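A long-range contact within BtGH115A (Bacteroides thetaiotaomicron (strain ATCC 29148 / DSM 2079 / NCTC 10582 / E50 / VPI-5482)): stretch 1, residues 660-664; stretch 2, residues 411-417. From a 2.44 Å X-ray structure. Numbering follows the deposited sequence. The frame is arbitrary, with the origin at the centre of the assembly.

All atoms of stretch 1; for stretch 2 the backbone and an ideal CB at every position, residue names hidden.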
# COMPACT_ATOMS: atom_id res chain seq x y z
N CYS A 660 -8.06 -16.98 -5.64
CA CYS A 660 -7.16 -15.94 -5.15
C CYS A 660 -7.31 -15.92 -3.61
O CYS A 660 -8.36 -15.52 -3.06
CB CYS A 660 -7.50 -14.60 -5.79
SG CYS A 660 -7.69 -14.64 -7.59
N GLU A 661 -6.24 -16.34 -2.93
CA GLU A 661 -6.33 -16.90 -1.55
C GLU A 661 -7.41 -16.38 -0.59
O GLU A 661 -8.33 -17.13 -0.27
CB GLU A 661 -4.97 -17.00 -0.87
CG GLU A 661 -4.97 -17.89 0.36
CD GLU A 661 -3.58 -18.09 0.91
OE1 GLU A 661 -2.67 -18.44 0.12
OE2 GLU A 661 -3.38 -17.86 2.12
N GLY A 662 -7.34 -15.16 -0.09
CA GLY A 662 -8.47 -14.79 0.80
C GLY A 662 -9.40 -13.73 0.20
O GLY A 662 -10.01 -12.93 0.94
N LEU A 663 -9.47 -13.70 -1.13
CA LEU A 663 -10.07 -12.59 -1.84
C LEU A 663 -11.60 -12.71 -1.97
O LEU A 663 -12.11 -13.83 -2.06
CB LEU A 663 -9.38 -12.44 -3.19
CG LEU A 663 -9.73 -11.25 -4.09
CD1 LEU A 663 -9.18 -9.99 -3.49
CD2 LEU A 663 -9.09 -11.48 -5.45
N GLY A 664 -12.31 -11.57 -1.98
CA GLY A 664 -13.78 -11.52 -2.25
C GLY A 664 -14.69 -11.59 -1.03
O GLY A 664 -14.23 -11.78 0.07
N UNK A 411 -5.33 -7.59 2.30
CA UNK A 411 -4.04 -8.21 1.93
C UNK A 411 -4.16 -9.04 0.69
O UNK A 411 -3.21 -9.06 -0.09
CB UNK A 411 -3.51 -9.08 3.07
N UNK A 412 -5.30 -9.71 0.54
CA UNK A 412 -5.61 -10.56 -0.58
C UNK A 412 -5.68 -9.80 -1.90
O UNK A 412 -5.40 -10.39 -2.93
CB UNK A 412 -6.93 -11.28 -0.32
N UNK A 413 -6.05 -8.52 -1.84
CA UNK A 413 -6.25 -7.71 -3.03
C UNK A 413 -4.91 -7.05 -3.37
O UNK A 413 -4.52 -7.00 -4.56
CB UNK A 413 -7.35 -6.67 -2.82
N UNK A 414 -4.22 -6.58 -2.34
CA UNK A 414 -2.91 -6.07 -2.53
C UNK A 414 -2.11 -7.19 -3.20
O UNK A 414 -1.57 -6.98 -4.30
CB UNK A 414 -2.29 -5.61 -1.21
N UNK A 415 -2.08 -8.37 -2.56
CA UNK A 415 -1.36 -9.51 -3.12
C UNK A 415 -1.67 -9.75 -4.59
O UNK A 415 -0.73 -9.72 -5.40
CB UNK A 415 -1.69 -10.77 -2.32
N UNK A 416 -2.95 -9.97 -4.92
CA UNK A 416 -3.26 -10.38 -6.28
C UNK A 416 -2.96 -9.33 -7.35
O UNK A 416 -2.59 -9.69 -8.47
CB UNK A 416 -4.74 -10.76 -6.36
N UNK A 417 -3.13 -8.06 -7.02
CA UNK A 417 -2.84 -7.00 -7.94
C UNK A 417 -1.35 -6.86 -8.15
O UNK A 417 -0.91 -6.70 -9.29
CB UNK A 417 -3.44 -5.68 -7.44

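Stretch 1 is a tight loop: a type I beta turn runs from Cys-660 to Leu-663, closed by the bond from Leu-663 N to Cys-660 O at 2.9 Å. It offers a helix two things, the backbone of the turn at Gly-662 and the apolar side chain of Leu-663.

Position 411 lies out of reach of the loop, with phi/psi of -53/-36, so stretch 1 sets no demand. Many residues would suit, including proline, whose phi this is. It is Pro-411, and its O accepts from the N of position 415 at 2.8 Å.

Position 412 is the tight spot. Its CA-to-CB bond points toward the turn, and the ideal CB is already 3.5 Å from Gly-662 C and 3.6 Å from Leu-663 N. That leaves space for something short, such as glycine, alanine, serine or perhaps cysteine; the face of the peptide following Gly-662 is close, and Gly-662 N lies nearby, so a small polar group is one of the possibilities. The residue is Ser-412, chi1 in m. Its OG packs 3.0 Å from Gly-662 C and lies 3.1 Å from Gly-662 N, a spacing that does not by itself settle a hydrogen bond. A CB on Gly-662 would stand 2.8 Å from Ser-412 OG, a clash, so the absence of a side chain at Gly-662 leaves room for the serine hydroxyl.

At 413 the CB points sideways, yet it sits 3.8 Å from Leu-663 CD1. An apolar residue suits that methyl: leucine, isoleucine, valine, methionine or even alanine. Leu-413 is found, chi1 t and chi2 p; its CB packs against Leu-663 CD1 at 3.8 Å, and its CA approaches the same methyl at 3.7 Å.

Position 414 points away, and the loop leaves its choice free within what a helix tolerates. Ile-414 occupies it.

Position 415 points toward stretch 1, but no atom of the loop lies within 5.5 Å of its ideal CB. A long or broad side chain could use this space without being required to touch. Tyr-415, chi1 t, makes no contact with the loop, and its OH is hydrogen-bonded elsewhere in the structure.

One turn on from 412, position 416 again faces the loop, its ideal CB 4.5 Å from Leu-663 CD2 and 4.8 Å from Cys-660 CB. A medium or long chain with an aliphatic stem would fit: leucine, methionine, glutamine, glutamate or lysine. Gln-416 lays its CG 3.8 Å from Leu-663 CD2, a contact made by its hydrocarbon part, with chi1 off-well at 96°.

Position 417 is out of reach and unconstrained by the loop; it is Gln-417.

Stretch 2 411-417: PSLIYQQ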
# COMPACT_ATOMS: atom_id res chain seq x y z
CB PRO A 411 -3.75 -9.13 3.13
CG PRO A 411 -4.34 -8.35 4.27
CD PRO A 411 -5.64 -7.83 3.72
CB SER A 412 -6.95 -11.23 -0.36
OG SER A 412 -6.83 -12.17 0.67
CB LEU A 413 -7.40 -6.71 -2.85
CG LEU A 413 -7.46 -5.48 -3.80
CD1 LEU A 413 -7.87 -5.89 -5.22
CD2 LEU A 413 -8.37 -4.39 -3.23
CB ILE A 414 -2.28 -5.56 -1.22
CG1 ILE A 414 -3.08 -4.38 -0.67
CG2 ILE A 414 -0.78 -5.18 -1.38
CD1 ILE A 414 -2.70 -4.12 0.78
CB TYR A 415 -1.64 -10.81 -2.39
CG TYR A 415 -0.87 -11.95 -3.01
CD1 TYR A 415 0.51 -11.99 -2.94
CD2 TYR A 415 -1.52 -12.98 -3.73
CE1 TYR A 415 1.25 -13.00 -3.56
CE2 TYR A 415 -0.79 -14.03 -4.33
CZ TYR A 415 0.60 -14.02 -4.24
OH TYR A 415 1.36 -15.01 -4.80
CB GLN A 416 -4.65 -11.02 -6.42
CG GLN A 416 -5.79 -10.11 -6.88
CD GLN A 416 -5.89 -9.86 -8.38
OE1 GLN A 416 -5.65 -10.72 -9.23
NE2 GLN A 416 -6.29 -8.66 -8.70
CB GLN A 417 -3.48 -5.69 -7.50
CG GLN A 417 -4.98 -5.58 -7.79
CD GLN A 417 -5.27 -5.52 -9.29
OE1 GLN A 417 -5.98 -6.38 -9.84
NE2 GLN A 417 -4.70 -4.50 -9.97
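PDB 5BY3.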